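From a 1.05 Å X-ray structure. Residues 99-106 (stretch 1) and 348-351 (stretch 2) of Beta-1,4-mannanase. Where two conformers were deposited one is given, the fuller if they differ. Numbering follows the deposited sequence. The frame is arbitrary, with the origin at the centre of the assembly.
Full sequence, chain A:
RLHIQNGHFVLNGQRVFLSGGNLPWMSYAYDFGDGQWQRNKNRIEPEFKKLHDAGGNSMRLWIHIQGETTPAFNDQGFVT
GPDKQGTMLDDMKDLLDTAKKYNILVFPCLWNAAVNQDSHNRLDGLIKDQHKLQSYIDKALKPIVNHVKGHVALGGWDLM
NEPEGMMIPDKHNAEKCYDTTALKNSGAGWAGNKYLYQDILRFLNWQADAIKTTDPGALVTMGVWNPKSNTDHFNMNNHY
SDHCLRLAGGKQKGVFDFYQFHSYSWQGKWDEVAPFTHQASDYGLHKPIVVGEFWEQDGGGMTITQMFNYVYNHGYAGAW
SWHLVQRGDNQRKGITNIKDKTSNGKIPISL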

ATOM      1  N   ALA A  99      14.606   8.312  -6.033  1.00  9.04           N
ATOM      2  CA  ALA A  99      14.710   7.252  -5.043  1.00  8.49           C
ATOM      3  C   ALA A  99      15.947   6.387  -5.287  1.00  8.23           C
ATOM      4  O   ALA A  99      16.645   5.998  -4.347  1.00  8.25           O
ATOM      5  N   LYS A 100      16.224   6.095  -6.556  1.00  8.54           N
ATOM      6  CA  LYS A 100      17.373   5.270  -6.906  1.00  8.99           C
ATOM      7  C   LYS A 100      18.663   5.889  -6.377  1.00  8.37           C
ATOM      8  O   LYS A 100      19.543   5.175  -5.896  1.00  8.74           O
ATOM      9  N   LYS A 101      18.758   7.215  -6.447  1.00  9.16           N
ATOM     10  CA  LYS A 101      19.939   7.939  -5.972  1.00 10.08           C
ATOM     11  C   LYS A 101      20.240   7.648  -4.507  1.00  9.86           C
ATOM     12  O   LYS A 101      21.398   7.650  -4.087  1.00 11.06           O
ATOM     13  N   TYR A 102      19.184   7.385  -3.747  1.00  8.80           N
ATOM     14  CA  TYR A 102      19.283   7.161  -2.314  1.00  8.20           C
ATOM     15  C   TYR A 102      19.081   5.701  -1.921  1.00  7.80           C
ATOM     16  O   TYR A 102      18.902   5.396  -0.744  1.00  7.90           O
ATOM     17  N   ASN A 103      19.116   4.802  -2.903  1.00  7.30           N
ATOM     18  CA  ASN A 103      18.942   3.378  -2.627  1.00  7.08           C
ATOM     19  C   ASN A 103      17.664   3.095  -1.834  1.00  6.67           C
ATOM     20  O   ASN A 103      17.661   2.346  -0.850  1.00  7.52           O
ATOM     21  N   ILE A 104      16.570   3.700  -2.286  1.00  6.67           N
ATOM     22  CA  ILE A 104      15.265   3.497  -1.678  1.00  6.68           C
ATOM     23  C   ILE A 104      14.301   2.888  -2.692  1.00  6.65           C
ATOM     24  O   ILE A 104      14.116   3.410  -3.789  1.00  7.49           O
ATOM     25  N   LEU A 105      13.690   1.776  -2.302  1.00  5.99           N
ATOM     26  CA  LEU A 105      12.590   1.169  -3.038  1.00  5.73           C
ATOM     27  C   LEU A 105      11.288   1.902  -2.731  1.00  5.70           C
ATOM     28  O   LEU A 105      10.962   2.148  -1.570  1.00  6.24           O
ATOM     29  N   VAL A 106      10.558   2.243  -3.785  1.00  5.68           N
ATOM     30  CA  VAL A 106       9.351   3.046  -3.675  1.00  6.21           C
ATOM     31  C   VAL A 106       8.102   2.191  -3.819  1.00  5.51           C
ATOM     32  O   VAL A 106       8.032   1.326  -4.701  1.00  6.31           O
ATOM     33  N   PRO A 348      20.421  -3.229   3.956  1.00  7.56           N
ATOM     34  CA  PRO A 348      21.068  -2.338   2.985  1.00  7.39           C
ATOM     35  C   PRO A 348      20.950  -2.865   1.563  1.00  7.11           C
ATOM     36  O   PRO A 348      21.108  -4.067   1.320  1.00  8.46           O
ATOM     37  N   ILE A 349      20.668  -1.962   0.635  1.00  7.44           N
ATOM     38  CA  ILE A 349      20.535  -2.316  -0.767  1.00  7.51           C
ATOM     39  C   ILE A 349      21.329  -1.353  -1.629  1.00  7.00           C
ATOM     40  O   ILE A 349      21.714  -0.264  -1.195  1.00  7.63           O
ATOM     41  N   SER A 350      21.582  -1.784  -2.855  1.00  8.02           N
ATOM     42  CA  SER A 350      22.284  -0.970  -3.828  0.69  8.97           C
ATOM     43  C   SER A 350      21.523  -1.043  -5.143  1.00  9.36           C
ATOM     44  O   SER A 350      21.369  -2.123  -5.720  1.00 10.73           O
ATOM     45  N   LEU A 351      21.043   0.104  -5.610  1.00  9.39           N
ATOM     46  CA  LEU A 351      20.264   0.165  -6.835  1.00 10.74           C
ATOM     47  C   LEU A 351      21.057   0.808  -7.959  1.00 13.16           C
ATOM     48  O   LEU A 351      20.892   0.445  -9.125  1.00 13.55           O
ATOM     49  OXT LEU A 351      21.875   1.700  -7.714  1.00 15.23           O
TER

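The last residues of the chain lie against the turn that leads out of a helix and into a strand, and three residues, L351, N103 and I349, account for most of the 368 Å² buried between them. L351 contributes most. Its CA-to-CB bond points toward the first stretch, and with chi1 m and chi2 t the branched end of the side chain settles beside the turn, where leucine's two methyls can reach different neighbours: CD1 lies 3.8 Å from the backbone O of I104, and CD2 lies 4.3 Å from CD2 of L105. That carbonyl, buried here, finds no polar partner, so the methyl group covers it without satisfying it.

N103 supplies the polar anchor. It takes up a left-handed backbone conformation (phi 53°, psi 47°), one that asparagine tolerates better than most residues. Its CB leaves sideways, but the m rotamer brings the amide group closer to the tail. There OD1 accepts a nearly straight hydrogen bond from the backbone N of L351 (2.9 Å, 169°). On the other side of the amide, ND2 is 3.4 Å from the O of I349, but the angle is too poor for a hydrogen bond. A water joins the two instead, accepting from ND2 (3.2 Å) and donating to I349 O (2.9 Å).

I349 also points toward the turn. Its p, t rotamer extends CD1 to within 3.7 Å of CG of L105, whose own side chain starts sideways and reaches nearer at its end (m, t). Branched aliphatic side chains suit this apolar contact, which depends on shape rather than on the direction of a bond.

K100, fully extended with all four chi angles t, flanks L351: its CG is 4.0 Å from L351 CB, and its CE is 3.6 Å from L351 O. Its methylenes thus cover the terminal leucine while K100 as a whole remains exposed.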

ATOM      1  CB  ALA A  99      13.485   6.409  -5.066  1.00  9.14           C
ATOM      2  CB  LYS A 100      17.452   5.075  -8.423  1.00 10.05           C
ATOM      3  CG  LYS A 100      18.624   4.213  -8.890  1.00 11.35           C
ATOM      4  CD  LYS A 100      18.725   4.161 -10.415  1.00 12.95           C
ATOM      5  CE  LYS A 100      19.977   3.426 -10.875  0.55 13.61           C
ATOM      6  NZ  LYS A 100      20.067   3.366 -12.361  0.55 13.86           N
ATOM      7  CB  LYS A 101      19.784   9.448  -6.176  0.53 11.96           C
ATOM      8  CG  LYS A 101      19.694   9.879  -7.626  0.53 13.01           C
ATOM      9  CD  LYS A 101      19.910  11.378  -7.769  0.53 14.32           C
ATOM     10  CE  LYS A 101      18.972  12.162  -6.869  0.53 15.40           C
ATOM     11  NZ  LYS A 101      19.208  13.629  -6.965  0.53 16.37           N
ATOM     12  CB  TYR A 102      18.293   8.069  -1.574  1.00  8.94           C
ATOM     13  CG  TYR A 102      18.580   9.522  -1.845  1.00  9.34           C
ATOM     14  CD1 TYR A 102      19.626  10.167  -1.205  1.00 10.37           C
ATOM     15  CD2 TYR A 102      17.839  10.233  -2.778  1.00  9.68           C
ATOM     16  CE1 TYR A 102      19.915  11.487  -1.474  1.00 11.48           C
ATOM     17  CE2 TYR A 102      18.112  11.551  -3.050  1.00 10.82           C
ATOM     18  CZ  TYR A 102      19.151  12.175  -2.394  1.00 11.62           C
ATOM     19  OH  TYR A 102      19.440  13.496  -2.660  1.00 12.78           O
ATOM     20  CB  ASN A 103      20.173   2.809  -1.925  1.00  7.79           C
ATOM     21  CG  ASN A 103      21.361   2.702  -2.851  1.00  8.92           C
ATOM     22  OD1 ASN A 103      21.201   2.528  -4.056  1.00 10.45           O
ATOM     23  ND2 ASN A 103      22.562   2.794  -2.295  1.00 11.19           N
ATOM     24  CB  ILE A 104      14.665   4.827  -1.164  1.00  7.50           C
ATOM     25  CG1 ILE A 104      15.568   5.475  -0.114  1.00  7.89           C
ATOM     26  CG2 ILE A 104      13.250   4.613  -0.629  1.00  7.76           C
ATOM     27  CD1 ILE A 104      15.745   4.674   1.146  1.00  8.58           C
ATOM     28  CB  LEU A 105      12.442  -0.293  -2.641  1.00  6.09           C
ATOM     29  CG  LEU A 105      13.592  -1.215  -3.045  1.00  7.23           C
ATOM     30  CD1 LEU A 105      13.537  -2.499  -2.237  1.00  8.78           C
ATOM     31  CD2 LEU A 105      13.540  -1.516  -4.532  1.00  8.58           C
ATOM     32  CB  VAL A 106       9.350   4.138  -4.752  1.00  6.86           C
ATOM     33  CG1 VAL A 106       8.129   5.017  -4.637  1.00  7.53           C
ATOM     34  CG2 VAL A 106      10.578   4.963  -4.627  1.00  8.29           C
ATOM     35  CB  PRO A 348      22.533  -2.345   3.433  1.00  8.64           C
ATOM     36  CG  PRO A 348      22.466  -2.628   4.890  1.00  8.91           C
ATOM     37  CD  PRO A 348      21.339  -3.605   5.044  1.00  7.88           C
ATOM     38  CB  ILE A 349      19.056  -2.328  -1.236  1.00  7.74           C
ATOM     39  CG1 ILE A 349      18.430  -0.936  -1.142  1.00  8.06           C
ATOM     40  CG2 ILE A 349      18.249  -3.358  -0.447  1.00  8.62           C
ATOM     41  CD1 ILE A 349      17.048  -0.856  -1.758  1.00  8.92           C
ATOM     42  CB  SER A 350      23.711  -1.485  -4.006  0.69 10.41           C
ATOM     43  OG  SER A 350      24.451  -0.668  -4.896  0.69 11.80           O
ATOM     44  CB  LEU A 351      18.977   0.953  -6.597  1.00 10.59           C
ATOM     45  CG  LEU A 351      18.057   0.381  -5.523  1.00 10.24           C
ATOM     46  CD1 LEU A 351      16.849   1.280  -5.324  1.00 10.05           C
ATOM     47  CD2 LEU A 351      17.635  -1.037  -5.872  1.00 10.82           C
TER
HETATM   48  O   HOH W   1      22.646   1.686   0.727  1.00 25.55           O